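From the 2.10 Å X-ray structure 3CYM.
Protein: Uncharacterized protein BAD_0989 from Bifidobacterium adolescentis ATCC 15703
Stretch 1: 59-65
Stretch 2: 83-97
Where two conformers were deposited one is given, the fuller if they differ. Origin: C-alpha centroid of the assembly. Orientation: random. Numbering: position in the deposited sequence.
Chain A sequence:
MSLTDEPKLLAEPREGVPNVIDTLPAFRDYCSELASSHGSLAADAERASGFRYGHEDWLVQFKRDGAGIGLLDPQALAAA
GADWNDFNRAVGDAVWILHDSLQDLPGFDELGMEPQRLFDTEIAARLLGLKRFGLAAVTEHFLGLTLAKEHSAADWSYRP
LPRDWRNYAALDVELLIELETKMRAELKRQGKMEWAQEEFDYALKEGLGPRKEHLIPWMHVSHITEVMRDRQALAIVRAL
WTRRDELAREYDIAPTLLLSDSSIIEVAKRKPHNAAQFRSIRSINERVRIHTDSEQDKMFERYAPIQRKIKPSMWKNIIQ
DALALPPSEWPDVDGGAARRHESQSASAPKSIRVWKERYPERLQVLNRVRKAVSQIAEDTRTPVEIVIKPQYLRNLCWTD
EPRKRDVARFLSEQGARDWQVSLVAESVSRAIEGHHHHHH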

# COMPACT_ATOMS: atom_id res chain seq x y z
N LEU A 59 10.69 10.83 1.85
CA LEU A 59 12.04 10.43 1.46
C LEU A 59 11.97 9.48 0.28
O LEU A 59 10.99 8.75 0.11
N VAL A 60 13.01 9.52 -0.55
CA VAL A 60 13.09 8.71 -1.74
C VAL A 60 14.55 8.19 -1.81
O VAL A 60 15.49 8.97 -1.65
N GLN A 61 14.71 6.88 -1.99
CA GLN A 61 16.03 6.24 -1.86
C GLN A 61 16.41 5.53 -3.14
O GLN A 61 15.61 4.75 -3.68
N PHE A 62 17.62 5.79 -3.62
CA PHE A 62 18.14 5.16 -4.82
C PHE A 62 19.55 4.63 -4.66
O PHE A 62 20.31 5.12 -3.84
N LYS A 63 19.87 3.60 -5.44
CA LYS A 63 21.23 3.13 -5.56
C LYS A 63 21.48 2.66 -6.98
O LYS A 63 20.65 1.95 -7.57
N ARG A 64 22.61 3.07 -7.53
CA ARG A 64 23.11 2.52 -8.78
C ARG A 64 24.61 2.31 -8.64
O ARG A 64 25.29 3.13 -8.03
N ASP A 65 25.11 1.21 -9.20
CA ASP A 65 26.52 0.83 -9.12
C ASP A 65 27.43 1.95 -9.66
O ASP A 65 27.43 2.24 -10.85
N ASP A 83 14.07 19.51 -10.99
CA ASP A 83 13.28 18.97 -12.07
C ASP A 83 13.47 17.45 -12.02
O ASP A 83 14.58 16.96 -12.21
N TRP A 84 12.40 16.72 -11.76
CA TRP A 84 12.47 15.26 -11.69
C TRP A 84 12.64 14.61 -13.07
O TRP A 84 12.91 13.41 -13.16
N ASN A 85 12.50 15.42 -14.12
CA ASN A 85 12.71 14.96 -15.49
C ASN A 85 14.21 14.78 -15.78
O ASN A 85 14.58 14.02 -16.67
N ASP A 86 15.05 15.48 -15.02
CA ASP A 86 16.50 15.30 -15.09
C ASP A 86 16.85 13.88 -14.64
O ASP A 86 17.72 13.24 -15.22
N PHE A 87 16.15 13.43 -13.60
CA PHE A 87 16.28 12.09 -13.06
C PHE A 87 15.95 11.00 -14.09
O PHE A 87 16.71 10.05 -14.24
N ASN A 88 14.82 11.15 -14.77
CA ASN A 88 14.38 10.21 -15.80
C ASN A 88 15.36 10.09 -16.97
O ASN A 88 15.57 8.99 -17.51
N ARG A 89 15.92 11.23 -17.36
CA ARG A 89 16.89 11.29 -18.45
C ARG A 89 18.21 10.66 -18.03
O ARG A 89 18.86 9.98 -18.83
N ALA A 90 18.57 10.85 -16.77
CA ALA A 90 19.76 10.24 -16.19
C ALA A 90 19.67 8.71 -16.11
O ALA A 90 20.66 8.01 -16.33
N VAL A 91 18.48 8.20 -15.81
CA VAL A 91 18.27 6.76 -15.57
C VAL A 91 17.88 6.03 -16.86
O VAL A 91 18.31 4.88 -17.12
N GLY A 92 17.08 6.70 -17.69
CA GLY A 92 16.65 6.13 -18.96
C GLY A 92 15.70 4.97 -18.79
O GLY A 92 14.74 5.05 -18.02
N ASP A 93 15.98 3.88 -19.50
CA ASP A 93 15.10 2.72 -19.54
C ASP A 93 15.62 1.61 -18.64
O ASP A 93 15.32 0.44 -18.86
N ALA A 94 16.41 2.00 -17.64
CA ALA A 94 16.98 1.08 -16.65
C ALA A 94 15.89 0.40 -15.81
O ALA A 94 14.81 0.94 -15.62
N VAL A 95 16.21 -0.79 -15.33
CA VAL A 95 15.30 -1.59 -14.54
C VAL A 95 15.24 -1.02 -13.12
O VAL A 95 16.26 -0.85 -12.46
N TRP A 96 14.05 -0.70 -12.65
CA TRP A 96 13.86 -0.31 -11.27
C TRP A 96 13.62 -1.56 -10.44
O TRP A 96 12.78 -2.40 -10.79
N ILE A 97 14.38 -1.72 -9.36
CA ILE A 97 14.14 -2.79 -8.40
C ILE A 97 13.40 -2.23 -7.20
O ILE A 97 13.88 -1.31 -6.52

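The rule of this contact is alternation on the strand met by helical periodicity. In strand 59-65, V60, F62 and R64 point their CA-to-CB bonds toward stretch 2, while L59, Q61, K63 and D65 make no contact with it. Helix 84-91 runs at 27° to the strand, with the axes 12.6 Å apart at their closest, a gap that large side chains have to bridge.

D83 stays clear of the strand and does its work locally as the N-cap: its OD2 accepts from N85 N at 3.3 Å, satisfying an amide that has no helical carbonyl before it. W84 is the first residue to reach across. With chi1 in m (-83°), it brings its six-membered ring within reach of V60 and F62, where W84 CH2 lies 4.1 Å from V60 CG1 and W84 CZ3 lies 4.3 Å from F62 CE2. N85 and D86 are on the far side; D86 OD1 instead forms a salt bridge one turn along with R89 NH2, at 3.5 Å, with a weak hydrogen bond.

F87, three residues after W84, is the next to point toward the strand. Its t rotamer (chi1 -172°) delivers the ring to F62, itself m (-64°), and F87 CZ sits over one face of the F62 ring, 3.3 Å from F62 CE2. The F62 and F87 ring planes meet at 38° with their centroids 4.5 Å apart, an oblique pairing. N88 and R89 turn elsewhere.

At the helix end the chemistry changes from aromatic to polar. A90 and V91 point sideways and offer backbone carbonyls to the neighbourhood of R64, whose chi2 and chi3 are both t, so the chain extends to carry its guanidinium there. A90 O lies near the guanidinium plane, at its edge, 3.8 Å from R64 NH1, too far for a direct hydrogen bond. A water links R64 to the next carbonyl, accepting from R64 NH2 at 3.1 Å and donating to V91 O at 2.8 Å.

G92 leaves the helix with positive phi, a conformation that favours glycine, within a type II' turn from V91 to A94. D93 points away, and A94 then turns its methyl toward the strand, with A94 CB 3.6 Å from R64 NH2. V95 makes no contact. W96 leaves its backbone sideways, but its m rotamer (-69°) swings the indole back, so that W96 CZ3 lies 3.7 Å from F62 CE1 and the edge of F62 meets the indole face, offset, at 85°. I97 makes no contact. F62 is thus the hub, touched by W84, F87 and W96.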

# COMPACT_ATOMS: atom_id res chain seq x y z
CB LEU A 59 12.80 9.77 2.63
CG LEU A 59 14.31 9.50 2.44
CD1 LEU A 59 15.13 10.75 2.19
CD2 LEU A 59 14.85 8.76 3.63
CB VAL A 60 12.63 9.54 -2.96
CG1 VAL A 60 13.44 9.28 -4.15
CG2 VAL A 60 11.14 9.31 -3.26
CB GLN A 61 16.06 5.23 -0.71
CG GLN A 61 15.63 5.74 0.65
CD GLN A 61 14.32 5.14 1.10
OE1 GLN A 61 13.28 5.77 0.99
NE2 GLN A 61 14.37 3.91 1.60
CB PHE A 62 18.11 6.13 -6.00
CG PHE A 62 16.72 6.54 -6.39
CD1 PHE A 62 15.81 5.60 -6.85
CD2 PHE A 62 16.31 7.86 -6.24
CE1 PHE A 62 14.51 5.96 -7.19
CE2 PHE A 62 15.02 8.23 -6.59
CZ PHE A 62 14.11 7.27 -7.05
CB LYS A 63 21.54 1.99 -4.57
CG LYS A 63 23.02 1.67 -4.50
CD LYS A 63 23.34 0.43 -3.70
CE LYS A 63 24.85 0.34 -3.52
NZ LYS A 63 25.27 -0.87 -2.77
CB ARG A 64 22.80 3.45 -9.94
CG ARG A 64 22.47 2.72 -11.21
CD ARG A 64 22.01 3.64 -12.31
NE ARG A 64 21.80 2.86 -13.52
CZ ARG A 64 21.70 3.36 -14.75
NH1 ARG A 64 21.77 4.67 -14.96
NH2 ARG A 64 21.51 2.54 -15.77
CB ASP A 65 26.76 -0.48 -9.88
CG ASP A 65 28.16 -1.04 -9.67
OD1 ASP A 65 28.66 -1.74 -10.57
OD2 ASP A 65 28.77 -0.80 -8.60
CB ASP A 83 13.79 19.57 -13.39
CG ASP A 83 12.90 19.26 -14.59
OD1 ASP A 83 13.27 19.70 -15.70
OD2 ASP A 83 11.85 18.59 -14.44
CB TRP A 84 11.27 14.66 -10.93
CG TRP A 84 11.46 14.67 -9.42
CD1 TRP A 84 10.84 15.49 -8.52
CD2 TRP A 84 12.35 13.83 -8.66
NE1 TRP A 84 11.28 15.21 -7.25
CE2 TRP A 84 12.21 14.20 -7.30
CE3 TRP A 84 13.24 12.80 -8.99
CZ2 TRP A 84 12.93 13.57 -6.27
CZ3 TRP A 84 13.96 12.18 -7.97
CH2 TRP A 84 13.80 12.57 -6.62
CB ASN A 85 12.06 15.92 -16.50
CG ASN A 85 10.55 15.70 -16.64
OD1 ASN A 85 10.03 15.66 -17.76
ND2 ASN A 85 9.84 15.58 -15.52
CB ASP A 86 17.24 16.29 -14.18
CG ASP A 86 17.00 17.73 -14.57
OD1 ASP A 86 16.56 18.00 -15.71
OD2 ASP A 86 17.27 18.61 -13.72
CB PHE A 87 15.39 11.93 -11.82
CG PHE A 87 15.61 10.66 -11.09
CD1 PHE A 87 16.55 10.59 -10.07
CD2 PHE A 87 14.90 9.51 -11.42
CE1 PHE A 87 16.76 9.41 -9.40
CE2 PHE A 87 15.12 8.32 -10.76
CZ PHE A 87 16.05 8.27 -9.76
CB ASN A 88 13.03 10.64 -16.35
CG ASN A 88 11.93 10.59 -15.33
OD1 ASN A 88 11.88 9.67 -14.51
ND2 ASN A 88 11.04 11.56 -15.37
CB ARG A 89 17.08 12.74 -18.91
CG ARG A 89 15.80 13.34 -19.52
CD ARG A 89 16.01 14.66 -20.24
NE ARG A 89 16.57 15.69 -19.37
CZ ARG A 89 17.81 16.17 -19.48
NH1 ARG A 89 18.61 15.73 -20.44
NH2 ARG A 89 18.23 17.10 -18.64
CB ALA A 90 20.01 10.82 -14.82
CB VAL A 91 17.20 6.57 -14.44
CG1 VAL A 91 16.68 5.14 -14.36
CG2 VAL A 91 17.77 7.00 -13.09
CB ASP A 93 14.92 2.23 -20.99
CG ASP A 93 16.18 1.57 -21.55
OD1 ASP A 93 16.04 0.64 -22.37
OD2 ASP A 93 17.30 1.98 -21.17
CB ALA A 94 17.97 1.80 -15.74
CB VAL A 95 15.73 -3.08 -14.52
CG1 VAL A 95 14.84 -3.91 -13.59
CG2 VAL A 95 15.71 -3.67 -15.92
CB TRP A 96 12.68 0.65 -11.16
CG TRP A 96 12.91 2.01 -11.77
CD1 TRP A 96 13.40 2.28 -13.02
CD2 TRP A 96 12.60 3.28 -11.18
NE1 TRP A 96 13.44 3.63 -13.23
CE2 TRP A 96 12.96 4.27 -12.12
CE3 TRP A 96 12.07 3.68 -9.95
CZ2 TRP A 96 12.80 5.64 -11.86
CZ3 TRP A 96 11.90 5.04 -9.70
CH2 TRP A 96 12.26 6.00 -10.65
CB ILE A 97 15.44 -3.48 -7.93
CG1 ILE A 97 16.35 -3.81 -9.09
CG2 ILE A 97 15.12 -4.75 -7.17
CD1 ILE A 97 17.78 -3.84 -8.68
O HOH W 1 20.70 3.96 -18.35